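Local structure of DNA polymerase (Pyrobaculum calidifontis, 5MDN) at residues D223-G234 / R273-V282; V302-I311 / T328-S339. The protein probably catalyses template-directed DNA synthesis from deoxyribonucleoside triphosphates as a family B polymerase, and carries an exonuclease domain alongside its polymerase region. All coordinates share one frame; numbering follows the deposited sequence.

Interaction 1 (D223-G234 / R273-V282)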
# COMPACT_ATOMS: atom_id res chain seq x y z
N ASP A 223 -9.16 -24.27 7.48
CA ASP A 223 -10.19 -23.41 6.91
C ASP A 223 -10.03 -21.97 7.38
O ASP A 223 -10.86 -21.46 8.14
CB ASP A 223 -11.60 -23.92 7.26
CG ASP A 223 -12.69 -23.21 6.48
OD1 ASP A 223 -12.37 -22.63 5.42
OD2 ASP A 223 -13.86 -23.23 6.92
N PRO A 224 -8.96 -21.28 6.96
CA PRO A 224 -8.76 -19.90 7.42
C PRO A 224 -9.66 -18.92 6.70
O PRO A 224 -10.04 -19.11 5.54
CB PRO A 224 -7.29 -19.64 7.07
CG PRO A 224 -7.06 -20.47 5.86
CD PRO A 224 -7.89 -21.72 6.05
N ASP A 225 -10.01 -17.85 7.41
CA ASP A 225 -10.76 -16.75 6.82
C ASP A 225 -9.84 -15.72 6.18
O ASP A 225 -10.19 -15.12 5.15
CB ASP A 225 -11.64 -16.08 7.88
CG ASP A 225 -12.58 -17.06 8.56
OD1 ASP A 225 -13.41 -17.67 7.85
OD2 ASP A 225 -12.49 -17.21 9.80
N VAL A 226 -8.68 -15.48 6.78
CA VAL A 226 -7.66 -14.59 6.24
C VAL A 226 -6.37 -15.37 6.07
O VAL A 226 -5.97 -16.14 6.95
CB VAL A 226 -7.44 -13.36 7.15
CG1 VAL A 226 -6.59 -12.32 6.44
CG2 VAL A 226 -8.78 -12.77 7.59
N ILE A 227 -5.71 -15.17 4.93
CA ILE A 227 -4.38 -15.71 4.67
C ILE A 227 -3.42 -14.54 4.54
O ILE A 227 -3.57 -13.71 3.63
CB ILE A 227 -4.35 -16.60 3.42
CG1 ILE A 227 -5.13 -17.90 3.66
CG2 ILE A 227 -2.92 -16.90 3.01
CD1 ILE A 227 -5.25 -18.78 2.43
N VAL A 228 -2.45 -14.46 5.44
CA VAL A 228 -1.49 -13.36 5.48
C VAL A 228 -0.12 -13.88 5.08
O VAL A 228 0.28 -14.99 5.46
CB VAL A 228 -1.44 -12.69 6.86
CG1 VAL A 228 -2.39 -11.50 6.91
CG2 VAL A 228 -1.79 -13.70 7.95
N GLY A 229 0.61 -13.07 4.31
CA GLY A 229 1.99 -13.34 3.97
C GLY A 229 2.72 -12.03 3.80
O GLY A 229 2.12 -10.95 3.82
N TYR A 230 4.03 -12.13 3.61
CA TYR A 230 4.86 -10.97 3.33
C TYR A 230 5.38 -11.08 1.91
O TYR A 230 6.13 -12.01 1.59
CB TYR A 230 6.01 -10.85 4.33
CG TYR A 230 6.59 -9.46 4.40
CD1 TYR A 230 7.61 -9.06 3.53
CD2 TYR A 230 6.11 -8.53 5.31
CE1 TYR A 230 8.13 -7.78 3.59
CE2 TYR A 230 6.63 -7.25 5.37
CZ TYR A 230 7.64 -6.88 4.51
OH TYR A 230 8.16 -5.61 4.56
N ASN A 231 4.96 -10.15 1.05
CA ASN A 231 5.21 -10.21 -0.39
C ASN A 231 4.62 -11.49 -1.00
O ASN A 231 5.17 -12.06 -1.94
CB ASN A 231 6.70 -10.10 -0.71
CG ASN A 231 6.96 -9.60 -2.13
OD1 ASN A 231 6.24 -8.74 -2.63
ND2 ASN A 231 7.98 -10.15 -2.77
N SER A 232 3.49 -11.94 -0.45
CA SER A 232 2.84 -13.14 -0.96
C SER A 232 2.29 -12.92 -2.36
O SER A 232 2.33 -13.82 -3.20
CB SER A 232 1.73 -13.58 -0.01
OG SER A 232 0.76 -12.57 0.17
N ASN A 233 1.75 -11.73 -2.63
CA ASN A 233 1.29 -11.42 -3.98
C ASN A 233 2.47 -11.24 -4.94
O ASN A 233 2.34 -11.55 -6.13
CB ASN A 233 0.43 -10.16 -3.97
CG ASN A 233 -0.92 -10.38 -3.31
OD1 ASN A 233 -1.42 -11.50 -3.24
ND2 ASN A 233 -1.53 -9.29 -2.84
N GLY A 234 3.60 -10.76 -4.45
CA GLY A 234 4.74 -10.49 -5.31
C GLY A 234 5.48 -11.74 -5.75
O GLY A 234 5.82 -11.88 -6.93
N ARG A 273 -12.21 -16.15 0.95
CA ARG A 273 -11.34 -15.76 2.05
C ARG A 273 -10.50 -14.57 1.61
O ARG A 273 -10.40 -14.27 0.42
CB ARG A 273 -10.45 -16.93 2.51
CG ARG A 273 -10.03 -17.89 1.41
CD ARG A 273 -9.15 -19.00 1.97
NE ARG A 273 -9.83 -19.78 3.00
CZ ARG A 273 -10.08 -21.08 2.91
NH1 ARG A 273 -9.71 -21.76 1.84
NH2 ARG A 273 -10.71 -21.71 3.90
N ALA A 274 -9.91 -13.89 2.60
CA ALA A 274 -9.16 -12.67 2.37
C ALA A 274 -7.67 -12.99 2.31
O ALA A 274 -7.06 -13.34 3.32
CB ALA A 274 -9.45 -11.65 3.47
N ASN A 275 -7.09 -12.88 1.11
CA ASN A 275 -5.64 -12.99 0.94
C ASN A 275 -5.03 -11.60 1.11
O ASN A 275 -5.18 -10.74 0.24
CB ASN A 275 -5.30 -13.57 -0.43
CG ASN A 275 -3.81 -13.63 -0.68
OD1 ASN A 275 -3.04 -14.04 0.19
ND2 ASN A 275 -3.39 -13.23 -1.87
N VAL A 276 -4.35 -11.39 2.24
CA VAL A 276 -3.73 -10.11 2.56
C VAL A 276 -2.22 -10.25 2.42
O VAL A 276 -1.63 -11.20 2.96
CB VAL A 276 -4.12 -9.63 3.97
CG1 VAL A 276 -3.52 -8.26 4.25
CG2 VAL A 276 -5.63 -9.59 4.11
N ASP A 277 -1.60 -9.31 1.72
CA ASP A 277 -0.15 -9.23 1.59
C ASP A 277 0.30 -8.01 2.38
O ASP A 277 0.01 -6.87 2.00
CB ASP A 277 0.27 -9.14 0.13
CG ASP A 277 1.78 -9.12 -0.06
OD1 ASP A 277 2.51 -9.22 0.95
OD2 ASP A 277 2.23 -9.01 -1.21
N LEU A 278 1.02 -8.25 3.49
CA LEU A 278 1.42 -7.16 4.37
C LEU A 278 2.42 -6.23 3.71
O LEU A 278 2.53 -5.07 4.12
CB LEU A 278 2.00 -7.72 5.67
CG LEU A 278 1.05 -8.61 6.48
CD1 LEU A 278 1.72 -9.09 7.75
CD2 LEU A 278 -0.24 -7.87 6.79
N TYR A 279 3.17 -6.70 2.71
CA TYR A 279 4.07 -5.80 2.00
C TYR A 279 3.32 -4.73 1.22
O TYR A 279 3.90 -3.67 0.93
CB TYR A 279 4.98 -6.60 1.06
CG TYR A 279 6.06 -5.76 0.39
CD1 TYR A 279 6.85 -4.90 1.13
CD2 TYR A 279 6.28 -5.85 -0.98
CE1 TYR A 279 7.83 -4.13 0.52
CE2 TYR A 279 7.26 -5.09 -1.59
CZ TYR A 279 8.03 -4.24 -0.84
OH TYR A 279 9.01 -3.48 -1.45
N ASN A 280 2.06 -4.97 0.87
CA ASN A 280 1.25 -3.94 0.23
C ASN A 280 1.09 -2.72 1.12
O ASN A 280 1.18 -1.58 0.64
CB ASN A 280 -0.12 -4.52 -0.15
CG ASN A 280 -0.04 -5.53 -1.27
OD1 ASN A 280 -0.86 -6.45 -1.35
ND2 ASN A 280 0.95 -5.38 -2.14
N ILE A 281 0.84 -2.92 2.41
CA ILE A 281 0.57 -1.80 3.30
C ILE A 281 1.85 -1.16 3.84
O ILE A 281 1.90 0.06 4.03
CB ILE A 281 -0.37 -2.22 4.44
CG1 ILE A 281 -0.80 -1.00 5.26
CG2 ILE A 281 0.27 -3.27 5.33
CD1 ILE A 281 -1.67 -0.02 4.50
N VAL A 282 2.90 -1.95 4.09
CA VAL A 282 4.13 -1.39 4.65
C VAL A 282 4.88 -0.56 3.62
O VAL A 282 5.70 0.29 4.00
CB VAL A 282 5.04 -2.49 5.22
CG1 VAL A 282 4.29 -3.36 6.22
CG2 VAL A 282 5.64 -3.34 4.10
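Arg-273 lies along the turn 223-225 that leads into strand 226-229. Its CB sits 3.2 Å from Asp-225 O, and its CD packs on Ile-227 CD1. A bend at chi3 (60°) then swings the end back over the backbone, where NE donates to Pro-224 O at 2.6 Å; NH2 adds a weak bond to the same oxygen. Pro-224 CD lies over one face of the guanidinium, while Asp-223 OD1 comes to the edge, near its plane, and forms a salt bridge with NH2. Asp-223 has further partners in Arg-255 and Arg-164.

From here strands 226-229 and 274-277 run parallel in register, with Ile-227 N to Ala-274 O and Val-276 N to Ile-227 O both 2.8 Å. Val-226 CG1 meets Val-276 CG2 at 3.7 Å on the side where helix 326-356 packs. On the other face Asn-275 ND2 bonds weakly to Asn-233 OD1; its stronger partner is Trp-268 O.

At the end of strand 274-277, the carboxylate of Asp-277 serves both segments. OD1 caps its own helix through Tyr-279 N, and OD2 takes Asn-233 N (3.1 Å) from above the carboxylate plane. Tyr-279 CB stands over a face of the Tyr-230 ring, 4.3 Å from its centroid, and Tyr-230 OH bonds to Lys-291 O.

Ser-232 lies beside Asp-236, seen to bind magnesium in a structure of this protein though not in this model, in the Exo II-type segment of this RNase H-like exonuclease fold. The Asp-277 carboxylate thus ties the first turn of the helix that carries Asp-236 to the sheet's edge strand.

Interaction 2 (V302-I311 / T328-S339)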
# COMPACT_ATOMS: atom_id res chain seq x y z
N VAL A 302 7.81 -6.71 17.01
CA VAL A 302 7.29 -8.07 17.12
C VAL A 302 8.45 -9.05 17.29
O VAL A 302 8.30 -10.11 17.91
CB VAL A 302 6.40 -8.44 15.92
CG1 VAL A 302 5.40 -7.33 15.64
CG2 VAL A 302 7.23 -8.74 14.68
N MET A 303 9.61 -8.71 16.72
CA MET A 303 10.79 -9.56 16.85
C MET A 303 12.06 -8.74 16.70
O MET A 303 12.18 -7.97 15.74
CB MET A 303 10.78 -10.69 15.81
CG MET A 303 11.74 -11.82 16.12
SD MET A 303 11.44 -13.29 15.12
CE MET A 303 9.86 -13.81 15.77
N LYS A 304 12.99 -8.91 17.63
CA LYS A 304 14.23 -8.15 17.59
C LYS A 304 15.18 -8.83 16.61
O LYS A 304 15.43 -10.03 16.71
CB LYS A 304 14.86 -8.03 18.97
CG LYS A 304 15.69 -6.76 19.13
CD LYS A 304 15.62 -6.21 20.55
CE LYS A 304 15.40 -4.70 20.52
NZ LYS A 304 15.28 -4.13 21.89
N ARG A 305 15.70 -8.04 15.67
CA ARG A 305 16.59 -8.57 14.64
C ARG A 305 17.84 -9.21 15.23
O ARG A 305 18.35 -10.20 14.68
CB ARG A 305 16.96 -7.44 13.68
CG ARG A 305 17.59 -7.85 12.37
CD ARG A 305 17.36 -6.75 11.34
NE ARG A 305 18.28 -6.83 10.21
CZ ARG A 305 19.50 -6.31 10.22
NH1 ARG A 305 19.94 -5.67 11.30
NH2 ARG A 305 20.28 -6.42 9.16
N SER A 306 18.35 -8.68 16.35
CA SER A 306 19.52 -9.27 16.99
C SER A 306 19.21 -10.52 17.81
O SER A 306 20.13 -11.26 18.16
CB SER A 306 20.21 -8.24 17.88
OG SER A 306 19.34 -7.78 18.89
N GLU A 307 17.94 -10.77 18.14
CA GLU A 307 17.54 -11.99 18.83
C GLU A 307 16.99 -13.04 17.88
O GLU A 307 16.17 -13.87 18.28
CB GLU A 307 16.52 -11.69 19.93
CG GLU A 307 16.96 -10.66 20.96
CD GLU A 307 15.89 -10.39 22.01
OE1 GLU A 307 14.97 -11.23 22.14
OE2 GLU A 307 15.98 -9.35 22.70
N ARG A 308 17.41 -13.00 16.61
CA ARG A 308 16.76 -13.75 15.55
C ARG A 308 17.80 -14.29 14.58
O ARG A 308 18.82 -13.65 14.32
CB ARG A 308 15.74 -12.88 14.78
CG ARG A 308 15.13 -13.57 13.58
CD ARG A 308 15.25 -12.71 12.34
NE ARG A 308 14.51 -13.27 11.21
CZ ARG A 308 13.25 -12.96 10.89
NH1 ARG A 308 12.58 -12.08 11.62
NH2 ARG A 308 12.68 -13.53 9.84
N VAL A 309 17.53 -15.48 14.06
CA VAL A 309 18.40 -16.10 13.07
C VAL A 309 18.24 -15.36 11.74
O VAL A 309 17.13 -15.02 11.33
CB VAL A 309 18.07 -17.59 12.93
CG1 VAL A 309 18.93 -18.24 11.87
CG2 VAL A 309 18.22 -18.30 14.27
N LEU A 310 19.36 -15.13 11.05
CA LEU A 310 19.36 -14.41 9.79
C LEU A 310 20.29 -15.10 8.80
O LEU A 310 21.50 -15.15 9.01
CB LEU A 310 19.78 -12.95 9.98
CG LEU A 310 18.74 -12.02 10.59
CD1 LEU A 310 19.32 -10.63 10.79
CD2 LEU A 310 17.52 -11.96 9.68
N ILE A 311 19.70 -15.64 7.73
CA ILE A 311 20.46 -16.25 6.64
C ILE A 311 20.53 -15.26 5.49
O ILE A 311 19.53 -14.59 5.19
CB ILE A 311 19.82 -17.58 6.19
CG1 ILE A 311 20.27 -18.77 7.05
CG2 ILE A 311 20.10 -17.86 4.71
CD1 ILE A 311 19.87 -18.69 8.49
N THR A 328 19.10 -24.67 11.07
CA THR A 328 19.07 -23.23 11.24
C THR A 328 18.34 -22.53 10.10
O THR A 328 17.81 -21.43 10.30
CB THR A 328 20.50 -22.67 11.39
OG1 THR A 328 20.48 -21.52 12.24
CG2 THR A 328 21.09 -22.28 10.05
N LEU A 329 18.31 -23.14 8.92
CA LEU A 329 17.45 -22.64 7.85
C LEU A 329 15.98 -22.78 8.22
O LEU A 329 15.15 -21.97 7.80
CB LEU A 329 17.74 -23.38 6.54
CG LEU A 329 16.89 -23.00 5.33
CD1 LEU A 329 17.17 -21.56 4.90
CD2 LEU A 329 17.12 -23.96 4.18
N MET A 330 15.65 -23.81 9.01
CA MET A 330 14.28 -23.96 9.48
C MET A 330 13.89 -22.83 10.42
O MET A 330 12.86 -22.18 10.24
CB MET A 330 14.12 -25.32 10.18
CG MET A 330 12.69 -25.77 10.36
SD MET A 330 12.59 -27.30 11.31
CE MET A 330 11.38 -28.21 10.36
N ARG A 331 14.74 -22.56 11.42
CA ARG A 331 14.42 -21.50 12.37
C ARG A 331 14.37 -20.13 11.70
O ARG A 331 13.61 -19.25 12.13
CB ARG A 331 15.42 -21.50 13.53
CG ARG A 331 15.05 -20.55 14.64
CD ARG A 331 14.98 -21.27 15.96
NE ARG A 331 14.13 -20.57 16.92
CZ ARG A 331 13.56 -21.13 17.98
NH1 ARG A 331 13.75 -22.42 18.23
NH2 ARG A 331 12.81 -20.41 18.79
N TYR A 332 15.16 -19.94 10.65
CA TYR A 332 15.00 -18.75 9.81
C TYR A 332 13.58 -18.69 9.25
O TYR A 332 12.95 -17.63 9.25
CB TYR A 332 16.04 -18.76 8.69
CG TYR A 332 15.88 -17.65 7.67
CD1 TYR A 332 16.29 -16.35 7.95
CD2 TYR A 332 15.33 -17.91 6.42
CE1 TYR A 332 16.14 -15.34 7.01
CE2 TYR A 332 15.19 -16.91 5.48
CZ TYR A 332 15.60 -15.63 5.78
OH TYR A 332 15.45 -14.62 4.85
N VAL A 333 13.08 -19.82 8.75
CA VAL A 333 11.73 -19.86 8.20
C VAL A 333 10.70 -19.66 9.31
O VAL A 333 9.68 -18.98 9.11
CB VAL A 333 11.52 -21.18 7.44
CG1 VAL A 333 10.05 -21.41 7.15
CG2 VAL A 333 12.33 -21.19 6.16
N LEU A 334 10.94 -20.23 10.50
CA LEU A 334 10.00 -20.05 11.60
C LEU A 334 9.98 -18.60 12.08
O LEU A 334 8.91 -18.06 12.39
CB LEU A 334 10.32 -20.98 12.77
CG LEU A 334 9.78 -22.42 12.78
CD1 LEU A 334 8.28 -22.43 12.51
CD2 LEU A 334 10.51 -23.32 11.80
N ASP A 335 11.15 -17.97 12.17
CA ASP A 335 11.18 -16.56 12.56
C ASP A 335 10.50 -15.68 11.52
O ASP A 335 9.96 -14.62 11.87
CB ASP A 335 12.63 -16.11 12.78
CG ASP A 335 13.22 -16.67 14.06
OD1 ASP A 335 12.43 -17.02 14.97
OD2 ASP A 335 14.46 -16.77 14.16
N ASP A 336 10.52 -16.08 10.25
CA ASP A 336 9.76 -15.36 9.23
C ASP A 336 8.26 -15.44 9.51
O ASP A 336 7.58 -14.41 9.61
CB ASP A 336 10.08 -15.92 7.85
CG ASP A 336 11.37 -15.37 7.28
OD1 ASP A 336 11.81 -14.29 7.72
OD2 ASP A 336 11.95 -16.02 6.38
N VAL A 337 7.73 -16.66 9.63
CA VAL A 337 6.28 -16.82 9.78
C VAL A 337 5.80 -16.31 11.13
O VAL A 337 4.68 -15.81 11.25
CB VAL A 337 5.88 -18.29 9.54
CG1 VAL A 337 6.36 -19.19 10.68
CG2 VAL A 337 4.38 -18.42 9.34
N ARG A 338 6.63 -16.42 12.17
CA ARG A 338 6.25 -15.86 13.47
C ARG A 338 6.20 -14.33 13.41
O ARG A 338 5.33 -13.71 14.02
CB ARG A 338 7.22 -16.32 14.56
CG ARG A 338 6.89 -17.70 15.11
CD ARG A 338 8.13 -18.45 15.56
NE ARG A 338 7.84 -19.38 16.65
CZ ARG A 338 8.63 -20.38 17.01
NH1 ARG A 338 9.77 -20.60 16.37
NH2 ARG A 338 8.28 -21.18 18.02
N SER A 339 7.13 -13.72 12.68
CA SER A 339 7.06 -12.27 12.46
C SER A 339 5.86 -11.90 11.60
O SER A 339 5.20 -10.88 11.85
CB SER A 339 8.35 -11.78 11.81
OG SER A 339 9.46 -11.95 12.68
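Ser-339 OG is held between the loop 302-311 and its own helix: it donates to Asp-335 O at 2.8 Å and accepts a weak bond from Arg-308 NH1 at 3.3 Å. Met-303 SD also lies against this hydroxyl, and Met-303 CE reaches on to Arg-338 CB.

Arg-308 carries much of the contact. With CG anti to the backbone N (chi1 175°) and a bend at chi2, the chain runs past Asp-335 in the opposite direction, so that Asp-335 CB sits over the centre of the guanidinium, 3.6 Å above its plane. At the edge, NH2 forms a salt bridge with Asp-336 OD1. NE turns back to Val-309 O in a weak bond. Asp-335 OD2 rests on Arg-308 CG and accepts weakly from Val-309 N (3.3 Å); it stands well out of the guanidinium plane, so no N-H of that group points at it and any pull there is probably only electrostatic.

Farther along, Tyr-332 is sandwiched: Ile-311 CB lies over one ring face, 4.2 Å from the centroid, and Asp-336 OD2 over the opposite one. Val-309 O approaches the ring edge at CD1, while Ile-311 CD1 rests on Tyr-332 CB at 3.8 Å.

Replacing Arg-308 by a leucine would probably leave Asp-336 without its cationic mate and Ser-339 OG without a donor from the loop, with the carboxylate freer to turn.

Tyr-332 and Asp-336 have the Tyr-X-X-X-Asp spacing of the Exo III motif. The side chain of Asp-336 is about 5 Å from a bound magnesium ion and lies beside Asp-169, seen to bind magnesium in a structure of this protein. Arg-308 grips a carboxylate at the rim of the metal site, and its positive charge is likely to offset some of the negative charge gathered there.

Interactions 1 and 2 come in series along the chain, their centres 19 Å apart and their nearest atoms about 6 Å apart without touching. Helix 326-356 joins them: its earlier turns form half of interaction 2, while farther on Leu-343, Leu-347 and Leu-351 pack on segment 273-282. Helix 293-299 also borders both, meeting Tyr-230 and Val-282 of interaction 1 and Val-302, Asp-336 and Ser-339 of interaction 2. Strand 165-172, next to strand 226-229 in the sheet, carries Asp-169 toward Asp-336. Interaction 1 thus frames the Asp-236 side of the exonuclease metal site, and interaction 2 the Asp-169 side.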